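Peptidoglycan D,D-transpeptidase FtsI (Yersinia pestis, PDB 6SYN) probably cross-links peptidoglycan strands as a class B penicillin-binding protein, a D,D-transpeptidase that is a target of beta-lactam antibiotics. Local coordinates at residues R112-G117 / I124-I129. Numbering follows the deposited sequence.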
loop_
_atom_site.group_PDB
_atom_site.type_symbol
_atom_site.label_atom_id
_atom_site.label_comp_id
_atom_site.label_asym_id
_atom_site.label_seq_id
_atom_site.Cartn_x
_atom_site.Cartn_y
_atom_site.Cartn_z
ATOM N N ARG A 112 -5.451 -24.428 -3.111
ATOM C CA ARG A 112 -5.816 -23.022 -2.831
ATOM C C ARG A 112 -5.377 -22.204 -4.050
ATOM O O ARG A 112 -4.164 -21.953 -4.183
ATOM C CB ARG A 112 -5.194 -22.563 -1.507
ATOM C CG ARG A 112 -5.945 -21.432 -0.819
ATOM C CD ARG A 112 -7.452 -21.583 -0.879
ATOM N NE ARG A 112 -8.100 -20.587 -0.049
ATOM C CZ ARG A 112 -9.409 -20.503 0.163
ATOM N NH1 ARG A 112 -9.877 -19.537 0.937
ATOM N NH2 ARG A 112 -10.242 -21.374 -0.383
ATOM N N TYR A 113 -6.324 -21.868 -4.933
ATOM C CA TYR A 113 -6.064 -21.198 -6.236
ATOM C C TYR A 113 -6.491 -19.728 -6.159
ATOM O O TYR A 113 -7.580 -19.428 -5.628
ATOM C CB TYR A 113 -6.752 -21.944 -7.383
ATOM C CG TYR A 113 -6.641 -21.233 -8.708
ATOM C CD1 TYR A 113 -5.446 -21.209 -9.409
ATOM C CD2 TYR A 113 -7.717 -20.539 -9.236
ATOM C CE1 TYR A 113 -5.329 -20.525 -10.610
ATOM C CE2 TYR A 113 -7.616 -19.848 -10.431
ATOM C CZ TYR A 113 -6.418 -19.841 -11.122
ATOM O OH TYR A 113 -6.321 -19.166 -12.304
ATOM N N TYR A 114 -5.641 -18.840 -6.682
ATOM C CA TYR A 114 -5.812 -17.364 -6.646
ATOM C C TYR A 114 -6.048 -16.848 -8.063
ATOM O O TYR A 114 -5.089 -16.606 -8.792
ATOM C CB TYR A 114 -4.603 -16.714 -5.968
ATOM C CG TYR A 114 -4.308 -17.286 -4.607
ATOM C CD1 TYR A 114 -5.042 -16.898 -3.494
ATOM C CD2 TYR A 114 -3.325 -18.252 -4.435
ATOM C CE1 TYR A 114 -4.790 -17.436 -2.241
ATOM C CE2 TYR A 114 -3.061 -18.801 -3.188
ATOM C CZ TYR A 114 -3.798 -18.391 -2.090
ATOM O OH TYR A 114 -3.561 -18.927 -0.859
ATOM N N PRO A 115 -7.323 -16.661 -8.491
ATOM C CA PRO A 115 -7.634 -16.207 -9.850
ATOM C C PRO A 115 -7.213 -14.764 -10.177
ATOM O O PRO A 115 -7.161 -14.459 -11.347
ATOM C CB PRO A 115 -9.167 -16.330 -9.939
ATOM C CG PRO A 115 -9.531 -17.259 -8.809
ATOM C CD PRO A 115 -8.547 -16.905 -7.717
ATOM N N ALA A 116 -6.949 -13.921 -9.171
ATOM C CA ALA A 116 -6.473 -12.527 -9.353
ATOM C C ALA A 116 -4.939 -12.485 -9.351
ATOM O O ALA A 116 -4.380 -11.444 -9.748
ATOM C CB ALA A 116 -7.070 -11.628 -8.296
ATOM N N GLY A 117 -4.286 -13.572 -8.913
ATOM C CA GLY A 117 -2.833 -13.808 -9.046
ATOM C C GLY A 117 -1.990 -12.866 -8.198
ATOM O O GLY A 117 -2.251 -12.759 -6.981
ATOM N N ILE A 124 -4.418 -11.066 0.142
ATOM C CA ILE A 124 -4.938 -12.449 0.338
ATOM C C ILE A 124 -3.870 -13.264 1.064
ATOM O O ILE A 124 -4.183 -13.851 2.112
ATOM C CB ILE A 124 -5.317 -13.097 -1.009
ATOM C CG1 ILE A 124 -6.270 -12.223 -1.830
ATOM C CG2 ILE A 124 -5.878 -14.492 -0.786
ATOM C CD1 ILE A 124 -7.647 -12.054 -1.230
ATOM N N GLY A 125 -2.659 -13.287 0.505
ATOM C CA GLY A 125 -1.540 -14.119 0.981
ATOM C C GLY A 125 -1.625 -15.522 0.417
ATOM O O GLY A 125 -2.267 -15.699 -0.633
ATOM N N VAL A 126 -0.999 -16.488 1.088
ATOM C CA VAL A 126 -0.948 -17.912 0.644
ATOM C C VAL A 126 -1.062 -18.825 1.868
ATOM O O VAL A 126 -1.192 -18.305 2.993
ATOM C CB VAL A 126 0.333 -18.197 -0.159
ATOM C CG1 VAL A 126 0.224 -17.675 -1.579
ATOM C CG2 VAL A 126 1.559 -17.626 0.530
ATOM N N THR A 127 -1.039 -20.136 1.632
ATOM C CA THR A 127 -1.003 -21.191 2.672
ATOM C C THR A 127 0.336 -21.925 2.610
ATOM O O THR A 127 0.989 -21.891 1.553
ATOM C CB THR A 127 -2.136 -22.202 2.480
ATOM O OG1 THR A 127 -1.888 -22.863 1.238
ATOM C CG2 THR A 127 -3.506 -21.556 2.496
ATOM N N ASN A 128 0.711 -22.574 3.713
ATOM C CA ASN A 128 1.898 -23.461 3.785
ATOM C C ASN A 128 1.534 -24.809 3.166
ATOM O O ASN A 128 0.352 -25.026 2.844
ATOM C CB ASN A 128 2.422 -23.628 5.217
ATOM C CG ASN A 128 1.448 -24.299 6.161
ATOM O OD1 ASN A 128 0.498 -24.947 5.735
ATOM N ND2 ASN A 128 1.673 -24.136 7.452
ATOM N N ILE A 129 2.532 -25.680 3.052
ATOM C CA ILE A 129 2.425 -27.079 2.547
ATOM C C ILE A 129 1.255 -27.803 3.236
ATOM O O ILE A 129 0.424 -28.384 2.510
ATOM C CB ILE A 129 3.808 -27.759 2.702
ATOM C CG1 ILE A 129 4.494 -27.921 1.342
ATOM C CG2 ILE A 129 3.755 -29.073 3.471
ATOM C CD1 ILE A 129 4.565 -26.645 0.523
#
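The phenol oxygen of Tyr114, lying over the backbone of 124-129 beside Val126 CA, is hydrogen-bonded to OE2 of Glu138 in helix 136-140. A bend at chi2 (41°) turns the far end of Arg112 so that its NE forms a salt bridge with the same carboxylate oxygen while NH1 is hydrogen-bonded to Gly17 O, and one acidic group thus ties together two side chains of 112-117. The positive guanidinium and the phenol hydrogen bond would probably help keep Glu138 ionised. With CG anti to the carbonyl carbon (chi1 -54°), the Tyr114 ring extends across the start of the loop that follows helix 121-124. Ile124 CG2 packs obliquely against its CD1-CE1 side, 3.5 Å from CE1, the two side chains running past each other in opposite directions. The carbonyl oxygen of Gly125 comes up to the ring beside it, 3.4 Å from Tyr114 CZ, as a plain contact. Further along, Val126 crosses the tyrosine at about a right angle and sets its CG1 3.8 Å from Tyr114 CE2. The contact lies in the N-terminal part of the chain, within the dimerisation-domain family region of this class B protein and remote from the beta-lactam site. Here strand 104-113 ends in a type I beta turn from Tyr114 to Gly117, and the chain returns through helix 121-124, which it leaves at Gly125 with positive phi (84°). Arg112 and Thr127 meet more loosely: CG of the arginine is 4.1 Å from Thr127 CG2, the side chains crossing almost perpendicularly. Ala28 of the neighbouring strand 26-38 touches the side chains of Arg112, Tyr114 and Ile124, while Val126 meets Pro228 and Met239.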